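Local structure of contact-dependent inhibitor I (Escherichia coli NC101, 5I4Q) at residues L19-K22 with R23-L27; K74-Q77 with D78-H82. The protein binds contact-dependent inhibitor A and, as an immunity protein, probably protects the Escherichia coli cell from its toxin activity. All coordinates share one frame; numbering follows the deposited sequence.

How the contacts relate
Contact 1 comes first along the chain and lies in the middle of the long helix 4-40; contact 2 follows and makes up helix 74-82. Each is a run of consecutive residues within one helix, and their centres are 16 Å apart, with nearest atoms about 4 Å apart and no touch between them. Helix 44-66 joins them, since Leu61 and Met64 pack on Leu25 of contact 1 as well as on side chains of contact 2. In this all-helical protein both contacts also reach other chains of the six-chain assembly: 19-27 meets a second subunit and another protein, 74-82 meets contact-dependent inhibitor A.

Contact 1: residues L19-K22 with R23-L27; sequences LSIK and RNLRL
The Arg23 guanidinium carries Leu19 over one of its faces: CG of Leu19 sits 3.6 Å above the plane, offset toward the rim, and is 3.7 Å from NH2 of Arg23. Both methyls of Leu19 also come up to that NH2, so the branched end of the leucine, rather than its CB, does the touching. The arginine reaches it with CG beside its own backbone N (chi1 -76°) and the chain extended from there to NE, running back toward the preceding turn. The polar partners of its charged end lie outside this helix, on the chain of another protein, where an acidic side chain forms a salt bridge with NE and a polar one a hydrogen bond with NH1.

Underneath is regular alpha-helix. Asn24 N donates to Ser20 O at 3.0 Å and Leu25 N to Ile21 O at 2.9 Å, while the bond from Arg23 N to Leu19 O is weak at 3.3 Å. The Asn24 side chain folds back over the same Ser20 carbonyl: ND2 is 3.1 Å from Ser20 O, but the angle is too poor for a hydrogen bond. Ser20 OG has its own hydrogen bond, to Asp10 of the second subunit.

On the next strip of the helix, Ile21 and Leu25 lie side by side and point the same way, with Ile21 CG2 4.2 Å from Leu25 CD1. Tyr70 touches both, Leu61 and Met64 of helix 44-66 pack on Leu25, and Tyr14 and Phe7 of the second subunit meet Ile21 and Leu25 respectively.

These two and a half turns face three surroundings: the rest of the chain, a second subunit and another protein. The apolar leucine over the guanidinium face leaves the N-H groups at the rim to the polar partners, and the acidic group across the interface probably offsets the arginine's charge.

Contact 2: residues K74-Q77 with D78-H82; sequences KRIQ and DLIYH
Ile76 and Ile80 form the tight side of this short alpha-helix, 74-82, one turn apart on the flank that faces the other helices of the chain. CG2 of Ile76 meets CD1 of Ile80 at 4.2 Å, and CG1 of Ile80 lies 3.3 Å from the Ile76 carbonyl O because chi1 of -70° sets CG1 beside its own backbone N. Leu61, Met64 and Leu65 of helix 44-66 pack on Ile80, while Leu79 touches Leu61 and Ile32 of helix 4-40, as well as Trp104 and Pro105. Arg75 makes a salt bridge to Glu29 and a cation-pi contact with Trp104.

The backbone ladder is regular. Asp78 N donates to Lys74 O at 2.8 Å with an N-H...O angle of 168°, and Ile80 N to Ile76 O at 2.9 Å.

Lys74 and Asp78 make the looser side, next to contact-dependent inhibitor A. In Lys74, an exposed residue, CG points away from the backbone N (chi1 -177°), and the chain bends at chi2 and chi4, which brings it obliquely across in front of the carboxylate oxygens. Lys74 CE faces that end of the group, 3.3 Å from Asp78 OD1 and 3.5 Å from OD2. The ammonium stands farther off, Lys74 NZ 3.9 Å from Asp78 OD2, a long salt bridge. From contact-dependent inhibitor A, Lys90 packs on Asp78 and Lys92 on Lys74, and Glu73 is hydrogen-bonded to the Tyr81 hydroxyl.

Farther along, the ring edge of Tyr81, in plane, meets CE1 of His82, and Tyr81 CD2 stands 3.6 Å above one face of the His82 imidazole, offset toward the rim.

Contact 1: residues L19-K22 with R23-L27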
loop_
_atom_site.group_PDB
_atom_site.type_symbol
_atom_site.label_atom_id
_atom_site.label_comp_id
_atom_site.label_asym_id
_atom_site.label_seq_id
_atom_site.Cartn_x
_atom_site.Cartn_y
_atom_site.Cartn_z
ATOM N N LEU B 19 -2.118 -7.244 1.035
ATOM C CA LEU B 19 -2.548 -8.638 1.004
ATOM C C LEU B 19 -4.059 -8.738 1.060
ATOM O O LEU B 19 -4.672 -9.515 0.312
ATOM C CB LEU B 19 -1.968 -9.341 2.205
ATOM C CG LEU B 19 -2.126 -10.813 2.360
ATOM C CD1 LEU B 19 -1.457 -11.519 1.196
ATOM C CD2 LEU B 19 -1.463 -11.230 3.657
ATOM N N SER B 20 -4.646 -7.984 1.985
ATOM C CA SER B 20 -6.092 -7.962 2.194
ATOM C C SER B 20 -6.902 -7.336 1.035
ATOM O O SER B 20 -7.947 -7.843 0.599
ATOM C CB SER B 20 -6.360 -7.206 3.467
ATOM O OG SER B 20 -7.724 -6.997 3.579
ATOM N N ILE B 21 -6.397 -6.247 0.501
ATOM C CA ILE B 21 -7.030 -5.592 -0.631
ATOM C C ILE B 21 -7.052 -6.521 -1.829
ATOM O O ILE B 21 -8.059 -6.602 -2.502
ATOM C CB ILE B 21 -6.312 -4.270 -0.963
ATOM C CG1 ILE B 21 -6.646 -3.247 0.099
ATOM C CG2 ILE B 21 -6.658 -3.750 -2.352
ATOM C CD1 ILE B 21 -5.659 -2.085 0.095
ATOM N N LYS B 22 -5.956 -7.200 -2.101
ATOM C CA LYS B 22 -5.899 -8.135 -3.250
ATOM C C LYS B 22 -6.929 -9.268 -3.122
ATOM O O LYS B 22 -7.505 -9.716 -4.121
ATOM C CB LYS B 22 -4.524 -8.733 -3.438
ATOM C CG LYS B 22 -3.444 -7.755 -3.929
ATOM C CD LYS B 22 -2.106 -8.515 -4.091
ATOM C CE LYS B 22 -0.907 -7.590 -4.274
ATOM N NZ LYS B 22 -0.862 -7.098 -5.651
ATOM N N ARG B 23 -7.128 -9.728 -1.892
ATOM C CA ARG B 23 -8.127 -10.725 -1.645
ATOM C C ARG B 23 -9.501 -10.170 -1.907
ATOM O O ARG B 23 -10.348 -10.828 -2.450
ATOM C CB ARG B 23 -8.068 -11.211 -0.205
ATOM C CG ARG B 23 -6.934 -12.147 0.027
ATOM C CD ARG B 23 -6.777 -12.427 1.499
ATOM N NE ARG B 23 -5.517 -13.086 1.698
ATOM C CZ ARG B 23 -5.001 -13.429 2.859
ATOM N NH1 ARG B 23 -5.639 -13.203 3.986
ATOM N NH2 ARG B 23 -3.844 -14.027 2.874
ATOM N N ASN B 24 -9.743 -8.962 -1.462
ATOM C CA ASN B 24 -11.027 -8.376 -1.706
ATOM C C ASN B 24 -11.263 -8.221 -3.204
ATOM O O ASN B 24 -12.362 -8.461 -3.671
ATOM C CB ASN B 24 -11.153 -7.065 -0.985
ATOM C CG ASN B 24 -11.337 -7.218 0.518
ATOM O OD1 ASN B 24 -12.132 -8.008 0.957
ATOM N ND2 ASN B 24 -10.636 -6.395 1.303
ATOM N N LEU B 25 -10.239 -7.812 -3.940
ATOM C CA LEU B 25 -10.300 -7.680 -5.382
ATOM C C LEU B 25 -10.643 -9.008 -6.083
ATOM O O LEU B 25 -11.416 -9.002 -7.046
ATOM C CB LEU B 25 -9.021 -7.072 -5.953
ATOM C CG LEU B 25 -8.900 -5.549 -5.736
ATOM C CD1 LEU B 25 -7.579 -5.052 -6.213
ATOM C CD2 LEU B 25 -9.984 -4.731 -6.400
ATOM N N ARG B 26 -10.131 -10.129 -5.575
ATOM C CA ARG B 26 -10.469 -11.441 -6.110
ATOM C C ARG B 26 -11.958 -11.704 -5.968
ATOM O O ARG B 26 -12.540 -12.202 -6.893
ATOM C CB ARG B 26 -9.739 -12.597 -5.414
ATOM C CG ARG B 26 -8.225 -12.692 -5.619
ATOM C CD ARG B 26 -7.562 -13.850 -4.825
ATOM N NE ARG B 26 -8.020 -15.164 -5.323
ATOM C CZ ARG B 26 -9.056 -15.867 -4.851
ATOM N NH1 ARG B 26 -9.361 -17.032 -5.420
ATOM N NH2 ARG B 26 -9.789 -15.434 -3.820
ATOM N N LEU B 27 -12.554 -11.422 -4.814
ATOM C CA LEU B 27 -14.006 -11.544 -4.625
ATOM C C LEU B 27 -14.804 -10.637 -5.555
ATOM O O LEU B 27 -15.818 -11.045 -6.053
ATOM C CB LEU B 27 -14.447 -11.221 -3.197
ATOM C CG LEU B 27 -13.980 -12.154 -2.063
ATOM C CD1 LEU B 27 -14.114 -11.526 -0.672
ATOM C CD2 LEU B 27 -14.728 -13.470 -2.127
#

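Contact 2: residues K74-Q77 with D78-H82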
loop_
_atom_site.group_PDB
_atom_site.type_symbol
_atom_site.label_atom_id
_atom_site.label_comp_id
_atom_site.label_asym_id
_atom_site.label_seq_id
_atom_site.Cartn_x
_atom_site.Cartn_y
_atom_site.Cartn_z
ATOM N N LYS B 74 -4.623 -4.933 -14.364
ATOM C CA LYS B 74 -5.157 -4.515 -15.675
ATOM C C LYS B 74 -6.598 -4.929 -15.927
ATOM O O LYS B 74 -7.379 -4.157 -16.451
ATOM C CB LYS B 74 -4.268 -5.086 -16.788
ATOM C CG LYS B 74 -4.638 -4.686 -18.217
ATOM C CD LYS B 74 -4.152 -3.288 -18.609
ATOM C CE LYS B 74 -4.779 -2.808 -19.930
ATOM N NZ LYS B 74 -4.343 -3.572 -21.138
ATOM N N ARG B 75 -6.945 -6.141 -15.552
ATOM C CA ARG B 75 -8.289 -6.622 -15.728
ATOM C C ARG B 75 -9.350 -5.759 -15.067
ATOM O O ARG B 75 -10.350 -5.365 -15.707
ATOM C CB ARG B 75 -8.406 -8.059 -15.223
ATOM C CG ARG B 75 -9.325 -8.897 -16.084
ATOM C CD ARG B 75 -9.200 -10.374 -15.765
ATOM N NE ARG B 75 -10.170 -11.097 -16.582
ATOM C CZ ARG B 75 -11.218 -11.774 -16.127
ATOM N NH1 ARG B 75 -11.455 -11.886 -14.825
ATOM N NH2 ARG B 75 -12.026 -12.369 -16.993
ATOM N N ILE B 76 -9.146 -5.514 -13.777
ATOM C CA ILE B 76 -10.009 -4.633 -12.998
ATOM C C ILE B 76 -9.919 -3.166 -13.501
ATOM O O ILE B 76 -10.914 -2.504 -13.541
ATOM C CB ILE B 76 -9.614 -4.684 -11.520
ATOM C CG1 ILE B 76 -9.789 -6.101 -10.962
ATOM C CG2 ILE B 76 -10.384 -3.662 -10.693
ATOM C CD1 ILE B 76 -11.234 -6.434 -10.649
ATOM N N GLN B 77 -8.755 -2.674 -13.893
ATOM C CA GLN B 77 -8.648 -1.347 -14.511
ATOM C C GLN B 77 -9.476 -1.203 -15.778
ATOM O O GLN B 77 -10.161 -0.220 -15.958
ATOM C CB GLN B 77 -7.227 -0.982 -14.851
ATOM C CG GLN B 77 -6.599 0.049 -13.942
ATOM C CD GLN B 77 -5.080 0.108 -14.120
ATOM O OE1 GLN B 77 -4.353 -0.817 -13.724
ATOM N NE2 GLN B 77 -4.596 1.186 -14.711
ATOM N N ASP B 78 -9.414 -2.189 -16.651
ATOM C CA ASP B 78 -10.237 -2.210 -17.844
ATOM C C ASP B 78 -11.695 -2.265 -17.505
ATOM O O ASP B 78 -12.484 -1.530 -18.099
ATOM C CB ASP B 78 -9.884 -3.386 -18.745
ATOM C CG ASP B 78 -8.521 -3.223 -19.401
ATOM O OD1 ASP B 78 -7.976 -2.078 -19.478
ATOM O OD2 ASP B 78 -7.977 -4.254 -19.832
ATOM N N LEU B 79 -12.052 -3.077 -16.532
ATOM C CA LEU B 79 -13.414 -3.108 -16.079
ATOM C C LEU B 79 -13.916 -1.756 -15.558
ATOM O O LEU B 79 -15.046 -1.343 -15.882
ATOM C CB LEU B 79 -13.613 -4.141 -14.979
ATOM C CG LEU B 79 -15.084 -4.088 -14.536
ATOM C CD1 LEU B 79 -15.697 -5.478 -14.558
ATOM C CD2 LEU B 79 -15.312 -3.352 -13.216
ATOM N N ILE B 80 -13.109 -1.086 -14.733
ATOM C CA ILE B 80 -13.484 0.228 -14.203
ATOM C C ILE B 80 -13.750 1.247 -15.327
ATOM O O ILE B 80 -14.704 2.027 -15.271
ATOM C CB ILE B 80 -12.433 0.776 -13.258
ATOM C CG1 ILE B 80 -12.390 -0.028 -11.934
ATOM C CG2 ILE B 80 -12.687 2.244 -12.972
ATOM C CD1 ILE B 80 -11.248 0.420 -11.052
ATOM N N TYR B 81 -12.927 1.225 -16.354
ATOM C CA TYR B 81 -13.168 2.081 -17.516
ATOM C C TYR B 81 -14.443 1.675 -18.277
ATOM O O TYR B 81 -15.409 2.434 -18.414
ATOM C CB TYR B 81 -11.942 2.056 -18.441
ATOM C CG TYR B 81 -12.231 2.719 -19.745
ATOM C CD1 TYR B 81 -12.200 4.129 -19.873
ATOM C CD2 TYR B 81 -12.595 1.968 -20.857
ATOM C CE1 TYR B 81 -12.529 4.747 -21.068
ATOM C CE2 TYR B 81 -12.907 2.585 -22.056
ATOM C CZ TYR B 81 -12.866 3.963 -22.151
ATOM O OH TYR B 81 -13.214 4.537 -23.331
ATOM N N HIS B 82 -14.467 0.474 -18.794
ATOM C CA HIS B 82 -15.600 0.061 -19.666
ATOM C C HIS B 82 -16.991 0.146 -19.044
ATOM O O HIS B 82 -17.952 0.432 -19.748
ATOM C CB HIS B 82 -15.388 -1.350 -20.150
ATOM C CG HIS B 82 -14.211 -1.495 -21.060
ATOM N ND1 HIS B 82 -14.184 -0.939 -22.321
ATOM C CD2 HIS B 82 -13.064 -2.198 -20.932
ATOM C CE1 HIS B 82 -13.042 -1.251 -22.908
ATOM N NE2 HIS B 82 -12.351 -2.022 -22.089
#